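Local coordinates for protein ubiquinol-cytochrome C chaperone (Brucella abortus NCTC 8038, PDB 6RWT) that probably acts as a Cbp3-type assembly chaperone, binding newly synthesised cytochrome b while respiratory complex III is being built, at residues V97-R100 with M101-L104; Q154-D157 with C158-I162; T42-G45 with R46-L50; E14-V17 with L18-Y21. All coordinates share one frame; numbering follows the deposited sequence.

Interaction 1 of 4, residues V97-R100 with M101-L104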
# COMPACT_ATOMS: atom_id res chain seq x y z
N VAL A 97 -12.09 -20.04 11.51
CA VAL A 97 -11.10 -18.95 11.54
C VAL A 97 -11.63 -17.82 12.46
O VAL A 97 -12.03 -16.75 11.99
CB VAL A 97 -10.75 -18.39 10.14
CG1 VAL A 97 -9.49 -17.53 10.22
CG2 VAL A 97 -10.53 -19.51 9.13
N PRO A 98 -11.64 -18.08 13.77
CA PRO A 98 -11.96 -17.00 14.71
C PRO A 98 -10.91 -15.89 14.67
O PRO A 98 -9.75 -16.14 14.26
CB PRO A 98 -11.97 -17.71 16.07
CG PRO A 98 -11.16 -18.94 15.87
CD PRO A 98 -11.42 -19.36 14.47
N LYS A 99 -11.32 -14.69 15.05
CA LYS A 99 -10.45 -13.51 15.06
C LYS A 99 -9.82 -13.23 13.68
O LYS A 99 -8.69 -12.74 13.60
CB LYS A 99 -9.36 -13.64 16.13
CG LYS A 99 -9.85 -13.91 17.55
CD LYS A 99 -8.68 -13.89 18.53
CE LYS A 99 -9.11 -13.72 19.98
NZ LYS A 99 -9.49 -15.02 20.60
N ARG A 100 -10.55 -13.54 12.61
CA ARG A 100 -10.02 -13.48 11.24
C ARG A 100 -9.45 -12.09 10.93
O ARG A 100 -8.33 -11.99 10.46
CB ARG A 100 -11.09 -13.86 10.21
CG ARG A 100 -10.59 -14.01 8.77
CD ARG A 100 -11.71 -14.49 7.85
NE ARG A 100 -12.81 -13.53 7.88
CZ ARG A 100 -13.22 -12.75 6.87
NH1 ARG A 100 -12.71 -12.84 5.63
NH2 ARG A 100 -14.21 -11.90 7.11
N MET A 101 -10.21 -11.04 11.22
CA MET A 101 -9.79 -9.66 10.89
C MET A 101 -8.60 -9.18 11.71
O MET A 101 -7.73 -8.47 11.19
CB MET A 101 -10.96 -8.69 11.10
CG MET A 101 -12.17 -8.98 10.22
SD MET A 101 -12.07 -8.21 8.61
CE MET A 101 -11.19 -9.42 7.63
N LYS A 102 -8.58 -9.54 13.00
CA LYS A 102 -7.44 -9.23 13.87
C LYS A 102 -6.16 -9.90 13.35
O LYS A 102 -5.10 -9.26 13.32
CB LYS A 102 -7.73 -9.66 15.31
CG LYS A 102 -8.77 -8.80 16.01
CD LYS A 102 -9.36 -9.50 17.23
CE LYS A 102 -10.43 -8.64 17.90
NZ LYS A 102 -11.06 -9.35 19.05
N LYS A 103 -6.27 -11.16 12.93
CA LYS A 103 -5.12 -11.88 12.35
C LYS A 103 -4.64 -11.24 11.03
O LYS A 103 -3.43 -11.15 10.78
CB LYS A 103 -5.45 -13.37 12.14
CG LYS A 103 -5.64 -14.17 13.43
CD LYS A 103 -6.24 -15.53 13.12
CE LYS A 103 -6.40 -16.40 14.36
NZ LYS A 103 -7.25 -17.58 14.04
N LEU A 104 -5.58 -10.82 10.18
CA LEU A 104 -5.22 -10.13 8.93
C LEU A 104 -4.50 -8.82 9.17
O LEU A 104 -3.51 -8.52 8.52
CB LEU A 104 -6.45 -9.81 8.09
CG LEU A 104 -7.06 -10.94 7.30
CD1 LEU A 104 -7.33 -12.08 8.24
CD2 LEU A 104 -8.35 -10.38 6.77
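Val97 and Pro98 meet the tip of Lys103 where a loop runs into helix 100-120. The valine makes only a loose contact, CG1 lying 4.4 Å from Lys103 NZ. Pro98 supplies the firmer partner: its carbonyl O accepts a 2.9 Å hydrogen bond from Lys103 NZ, the ammonium standing 17° out of the carbonyl plane. Lys103 gets there with CG anti to its own carbonyl carbon (chi1 -68°) and the rest of the chain extended, which carries the amine back past the start of the helix. Next comes Lys99, the N-cap residue, whose O receives Lys103 N at 3.0 Å in a nearly straight bond. Lys103 therefore ties down two successive carbonyls, one with its backbone and one with its side chain. Arg100 follows, its O accepting from Leu104 N at 3.0 Å. Its side chain runs beside that of Met101, whose CE sits 3.9 Å above the centre of one guanidinium face, while Asp84 and Asp94 form salt bridges with the same group. The arginine thus joins ionic pairing to methyl packing, and the Pro98 carbonyl probably eases the lysine ammonium's place at a helix start whose dipole and neighbouring lysines disfavour it.

Interaction 2 of 4, residues Q154-D157 with C158-I162; sequences QCRD and CLREI
Arg156 and Arg160, one helical turn apart near the C-terminal end of helix 145-161, lay their guanidinium groups flat on one another. The centres are 4.3 Å apart and the planes differ by 14°. The overlap is offset, with Arg156 NE over the rim of the Arg160 group. Both side chains point the same way; that of Arg156 bends at chi2 (-79°) and again at chi3, which turns its flat end along the helix onto that of Arg160.

Ionic contacts with Asp157 probably compensate for the repulsion between the two like charges. Asp157 OD1 is gripped side-on by Arg156, NE and NH2 each donating to it at 2.9 Å from the same face of the carboxylate plane. Arg160 NH2 also forms a salt bridge with OD1, at 3.2 Å, but the oxygen lies well out of that guanidinium plane, so the attraction is between charges with no N-H aimed at it.

Water and backbone complete the set. A water gives a hydrogen to Asp157 O and accepts from Arg160 NE at 3.0 Å. Leu159 N donates to Cys155 O at 2.9 Å, one of four successive helical bonds across the contact. Beyond the helix, Arg156 NH1 bonds Leu119 O. The whole is a salt-bridge network on one helix face, in which a single aspartate oxygen serves two stacked arginines.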
# COMPACT_ATOMS: atom_id res chain seq x y z
N GLN A 154 12.12 5.01 -4.99
CA GLN A 154 11.69 6.17 -5.78
C GLN A 154 10.25 6.62 -5.46
O GLN A 154 9.99 7.82 -5.43
CB GLN A 154 11.85 5.90 -7.28
CG GLN A 154 13.29 5.76 -7.74
CD GLN A 154 13.42 5.53 -9.23
OE1 GLN A 154 12.70 6.13 -10.03
NE2 GLN A 154 14.35 4.67 -9.62
N CYS A 155 9.34 5.67 -5.21
CA CYS A 155 7.98 6.03 -4.77
C CYS A 155 8.00 6.77 -3.42
O CYS A 155 7.26 7.74 -3.22
CB CYS A 155 7.07 4.78 -4.67
SG CYS A 155 6.57 4.02 -6.25
N ARG A 156 8.83 6.30 -2.49
CA ARG A 156 8.97 6.97 -1.18
C ARG A 156 9.42 8.42 -1.38
O ARG A 156 8.84 9.34 -0.78
CB ARG A 156 9.96 6.20 -0.29
CG ARG A 156 10.06 6.67 1.17
CD ARG A 156 10.92 7.92 1.39
NE ARG A 156 12.21 7.83 0.70
CZ ARG A 156 13.29 7.21 1.16
NH1 ARG A 156 13.30 6.62 2.35
NH2 ARG A 156 14.39 7.19 0.41
N ASP A 157 10.43 8.61 -2.23
CA ASP A 157 10.96 9.95 -2.53
C ASP A 157 9.88 10.85 -3.14
O ASP A 157 9.71 11.98 -2.70
CB ASP A 157 12.18 9.86 -3.46
CG ASP A 157 13.42 9.28 -2.77
OD1 ASP A 157 13.44 9.12 -1.53
OD2 ASP A 157 14.41 8.99 -3.49
N CYS A 158 9.15 10.34 -4.13
CA CYS A 158 8.07 11.11 -4.77
C CYS A 158 6.97 11.51 -3.80
O CYS A 158 6.57 12.68 -3.74
CB CYS A 158 7.48 10.31 -5.93
SG CYS A 158 6.00 11.03 -6.68
N LEU A 159 6.48 10.55 -3.03
CA LEU A 159 5.43 10.82 -2.05
C LEU A 159 5.86 11.89 -1.03
O LEU A 159 5.07 12.77 -0.68
CB LEU A 159 4.98 9.54 -1.34
CG LEU A 159 4.16 8.54 -2.18
CD1 LEU A 159 4.09 7.19 -1.48
CD2 LEU A 159 2.76 9.05 -2.50
N ARG A 160 7.11 11.83 -0.57
CA ARG A 160 7.64 12.77 0.42
C ARG A 160 7.65 14.22 -0.08
O ARG A 160 7.44 15.16 0.70
CB ARG A 160 9.06 12.37 0.84
CG ARG A 160 9.65 13.18 1.98
CD ARG A 160 10.84 12.47 2.62
NE ARG A 160 11.89 12.20 1.64
CZ ARG A 160 12.95 11.40 1.84
NH1 ARG A 160 13.13 10.76 3.00
NH2 ARG A 160 13.83 11.23 0.86
N GLU A 161 7.89 14.39 -1.38
CA GLU A 161 7.97 15.72 -1.99
C GLU A 161 6.60 16.36 -2.28
O GLU A 161 6.53 17.57 -2.49
CB GLU A 161 8.79 15.67 -3.27
CG GLU A 161 10.28 15.48 -3.05
CD GLU A 161 11.08 15.75 -4.30
OE1 GLU A 161 10.79 15.14 -5.35
OE2 GLU A 161 12.01 16.59 -4.24
N ILE A 162 5.53 15.57 -2.29
CA ILE A 162 4.18 16.12 -2.40
C ILE A 162 3.89 16.88 -1.10
O ILE A 162 4.17 16.36 -0.01
CB ILE A 162 3.10 15.02 -2.65
CG1 ILE A 162 3.41 14.21 -3.92
CG2 ILE A 162 1.71 15.64 -2.79
CD1 ILE A 162 2.54 12.98 -4.12
O HOH W 1 12.25 13.12 -1.15

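Interaction 3 of 4, residues T42-G45 with R46-L50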
# COMPACT_ATOMS: atom_id res chain seq x y z
N THR A 42 -1.39 -14.24 -8.70
CA THR A 42 -2.19 -15.16 -7.89
C THR A 42 -2.90 -14.34 -6.82
O THR A 42 -2.55 -13.17 -6.60
CB THR A 42 -1.30 -16.22 -7.21
OG1 THR A 42 -0.44 -15.57 -6.26
CG2 THR A 42 -0.45 -16.98 -8.26
N PRO A 43 -3.92 -14.92 -6.16
CA PRO A 43 -4.55 -14.15 -5.07
C PRO A 43 -3.55 -13.57 -4.04
O PRO A 43 -3.65 -12.39 -3.67
CB PRO A 43 -5.51 -15.17 -4.45
CG PRO A 43 -5.93 -16.00 -5.63
CD PRO A 43 -4.68 -16.14 -6.47
N LEU A 44 -2.58 -14.38 -3.62
CA LEU A 44 -1.57 -13.91 -2.66
C LEU A 44 -0.59 -12.89 -3.26
O LEU A 44 -0.26 -11.90 -2.61
CB LEU A 44 -0.82 -15.09 -2.03
CG LEU A 44 0.15 -14.73 -0.89
CD1 LEU A 44 -0.50 -13.89 0.21
CD2 LEU A 44 0.75 -16.00 -0.30
N GLY A 45 -0.13 -13.11 -4.49
CA GLY A 45 0.80 -12.17 -5.13
C GLY A 45 0.20 -10.80 -5.39
O GLY A 45 0.86 -9.76 -5.19
N ARG A 46 -1.06 -10.78 -5.83
CA ARG A 46 -1.80 -9.52 -6.00
C ARG A 46 -2.00 -8.79 -4.65
O ARG A 46 -1.89 -7.55 -4.58
CB ARG A 46 -3.14 -9.76 -6.73
CG ARG A 46 -2.97 -10.25 -8.16
CD ARG A 46 -4.27 -10.31 -8.96
NE ARG A 46 -5.22 -11.32 -8.48
CZ ARG A 46 -5.30 -12.59 -8.89
NH1 ARG A 46 -4.46 -13.10 -9.80
NH2 ARG A 46 -6.24 -13.37 -8.37
N TYR A 47 -2.28 -9.55 -3.58
CA TYR A 47 -2.30 -8.98 -2.22
C TYR A 47 -0.94 -8.35 -1.84
O TYR A 47 -0.90 -7.27 -1.23
CB TYR A 47 -2.75 -10.02 -1.16
CG TYR A 47 -2.45 -9.55 0.25
CD1 TYR A 47 -3.35 -8.76 0.95
CD2 TYR A 47 -1.21 -9.83 0.85
CE1 TYR A 47 -3.06 -8.29 2.23
CE2 TYR A 47 -0.90 -9.35 2.12
CZ TYR A 47 -1.82 -8.58 2.81
OH TYR A 47 -1.51 -8.09 4.06
N GLU A 48 0.18 -9.01 -2.19
CA GLU A 48 1.50 -8.45 -1.86
C GLU A 48 1.70 -7.08 -2.53
O GLU A 48 2.24 -6.16 -1.92
CB GLU A 48 2.66 -9.40 -2.22
CG GLU A 48 2.73 -10.73 -1.44
CD GLU A 48 2.84 -10.58 0.07
OE1 GLU A 48 3.29 -9.52 0.57
OE2 GLU A 48 2.49 -11.55 0.80
N MET A 49 1.25 -6.94 -3.78
CA MET A 49 1.35 -5.64 -4.46
C MET A 49 0.39 -4.60 -3.88
O MET A 49 0.79 -3.44 -3.68
CB MET A 49 1.16 -5.79 -5.98
CG MET A 49 2.28 -6.56 -6.71
SD MET A 49 3.93 -5.82 -6.54
CE MET A 49 4.57 -6.75 -5.17
N LEU A 50 -0.85 -4.97 -3.56
CA LEU A 50 -1.76 -3.99 -2.95
C LEU A 50 -1.25 -3.51 -1.59
O LEU A 50 -1.19 -2.31 -1.33
CB LEU A 50 -3.18 -4.55 -2.84
CG LEU A 50 -4.24 -3.60 -2.25
CD1 LEU A 50 -4.47 -2.36 -3.12
CD2 LEU A 50 -5.55 -4.33 -2.02
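An N-cap opens helix 43-61, and Arg46 folds back over the very residue that forms it, Thr42. The capping bond runs from Gly45 N to Thr42 OG1, 3.0 Å long with an N-H...O angle of 162°. It satisfies one of the amides that a first helical turn leaves without a carbonyl partner. Thr42 also serves the helix with its backbone: Arg46 N reaches Thr42 O at 2.9 Å, and similar bonds follow from Tyr47, Glu48 and Met49 to the carbonyls of Pro43, Leu44 and Gly45.

The bend at chi3 (-67°) in the Arg46 side chain turns its flat end toward the start of the helix. One guanidinium face then covers the Thr42-Pro43 peptide, with Thr42 C and Pro43 N each 3.5 Å from the plane and toward its rim. NH2 comes within 3.7 Å of Pro43 CD, and NH1 forms a salt bridge with Asp41 just before the cap. On another side of the turn, Leu44 CD1 touches two side chains of the next turn: Tyr47 CD2 at 4.2 Å and Glu48 OE2 at 3.8 Å. Leu44 O lies at the edge of the tyrosine ring, near its plane. The Glu48 carboxylate has its main partner in Arg111, with which it makes a salt bridge.

The capped turn is thereby built into a helical bundle. Tyr47 packs against Phe79 and Val83 of helix 66-89 and against Met107 and Phe108 of helix 100-120, while Glu48 and Met49 meet Ile135 at the end of helix 124-135.

Interaction 4 of 4, residues E14-V17 with L18-Y21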
# COMPACT_ATOMS: atom_id res chain seq x y z
N GLU A 14 -15.50 12.03 0.85
CA GLU A 14 -15.83 10.75 0.21
C GLU A 14 -15.26 10.66 -1.21
O GLU A 14 -14.74 9.61 -1.60
CB GLU A 14 -17.34 10.49 0.25
CG GLU A 14 -17.93 10.38 1.66
CD GLU A 14 -17.21 9.38 2.55
OE1 GLU A 14 -16.63 9.79 3.57
OE2 GLU A 14 -17.20 8.17 2.22
N ALA A 15 -15.35 11.76 -1.96
CA ALA A 15 -14.75 11.84 -3.30
C ALA A 15 -13.21 11.71 -3.27
O ALA A 15 -12.64 11.02 -4.11
CB ALA A 15 -15.17 13.12 -4.00
N ILE A 16 -12.57 12.36 -2.30
CA ILE A 16 -11.10 12.26 -2.11
C ILE A 16 -10.66 10.82 -1.78
O ILE A 16 -9.70 10.32 -2.37
CB ILE A 16 -10.61 13.26 -1.04
CG1 ILE A 16 -10.73 14.70 -1.58
CG2 ILE A 16 -9.16 12.99 -0.60
CD1 ILE A 16 -10.64 15.78 -0.52
N VAL A 17 -11.35 10.17 -0.85
CA VAL A 17 -11.02 8.79 -0.45
C VAL A 17 -11.12 7.85 -1.67
O VAL A 17 -10.23 7.03 -1.90
CB VAL A 17 -11.91 8.30 0.71
CG1 VAL A 17 -11.73 6.81 0.97
CG2 VAL A 17 -11.61 9.09 1.99
N LEU A 18 -12.19 7.99 -2.45
CA LEU A 18 -12.38 7.17 -3.65
C LEU A 18 -11.25 7.38 -4.66
O LEU A 18 -10.70 6.39 -5.19
CB LEU A 18 -13.73 7.44 -4.30
CG LEU A 18 -14.06 6.69 -5.60
CD1 LEU A 18 -14.06 5.18 -5.39
CD2 LEU A 18 -15.41 7.16 -6.14
N ARG A 19 -10.88 8.63 -4.95
CA ARG A 19 -9.83 8.85 -5.96
C ARG A 19 -8.45 8.41 -5.47
O ARG A 19 -7.70 7.80 -6.24
CB ARG A 19 -9.79 10.28 -6.54
CG ARG A 19 -10.00 11.45 -5.62
CD ARG A 19 -10.60 12.57 -6.47
NE ARG A 19 -11.29 13.63 -5.74
CZ ARG A 19 -10.70 14.74 -5.30
NH1 ARG A 19 -11.40 15.66 -4.67
NH2 ARG A 19 -9.40 14.92 -5.50
N VAL A 20 -8.13 8.67 -4.20
CA VAL A 20 -6.85 8.20 -3.63
C VAL A 20 -6.76 6.67 -3.67
O VAL A 20 -5.75 6.12 -4.14
CB VAL A 20 -6.63 8.75 -2.19
CG1 VAL A 20 -5.46 8.08 -1.48
CG2 VAL A 20 -6.41 10.26 -2.22
N TYR A 21 -7.81 5.98 -3.21
CA TYR A 21 -7.81 4.51 -3.21
C TYR A 21 -7.67 3.94 -4.64
O TYR A 21 -6.91 2.98 -4.87
CB TYR A 21 -9.05 3.93 -2.47
CG TYR A 21 -8.86 2.48 -2.10
CD1 TYR A 21 -8.06 2.12 -1.01
CD2 TYR A 21 -9.43 1.47 -2.85
CE1 TYR A 21 -7.84 0.78 -0.69
CE2 TYR A 21 -9.22 0.12 -2.53
CZ TYR A 21 -8.42 -0.21 -1.45
OH TYR A 21 -8.20 -1.54 -1.12
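In one of its two modelled conformers, which makes its distances tentative, Arg19 turns one guanidinium face to Ile16, with Ile16 CA 3.8 Å above the plane and toward its rim; Ala15 O approaches the group obliquely. The arrangement is a side chain folded back along its own helix, 2-28, across three and four residues. CG of Arg19 stands between its backbone N and carbonyl carbon (chi1 40°), and the extended chain beyond it runs back over the Ala15 carbonyl. In this conformer NH2 has a weak hydrogen bond to Ala169 O.

The other flat group, the Tyr21 ring, leads away from this turn: its hydroxyl bonds Asp82, and the side chain touches Glu78 of helix 66-89 and Leu50 and Ile54 of helix 43-61. Val17 and Val20 also face helix 66-89, meeting Glu74 and Ile75 respectively. Regular backbone bonds underlie all this, among them Tyr21 N to Val17 O and Val20 N to Ile16 O, both 2.9 Å. Beside the latter, the branch methyls Ile16 CG2 and Val20 CG2 approach to 4.2 Å.

In the fold
From the N terminus the order is interaction 4, 3, 1 and 2. Each joins adjacent segments, so none closes a long loop, and the four run in series without nesting or crossing. Interaction 4 lies midway along helix 2-28 and interaction 3 begins helix 43-61, the next in the chain; these two touch, Leu50 CD2 packing 4.0 Å from Tyr21 OH. Interaction 1 starts helix 100-120, its nearest atoms about 5 Å from interaction 3. Interaction 2, near the end of helix 145-161, lies across the chain's centre from both, its own centre about 33 Å from that of interaction 1. Helix 66-89 links the others, receiving side chains from interactions 1, 3 and 4.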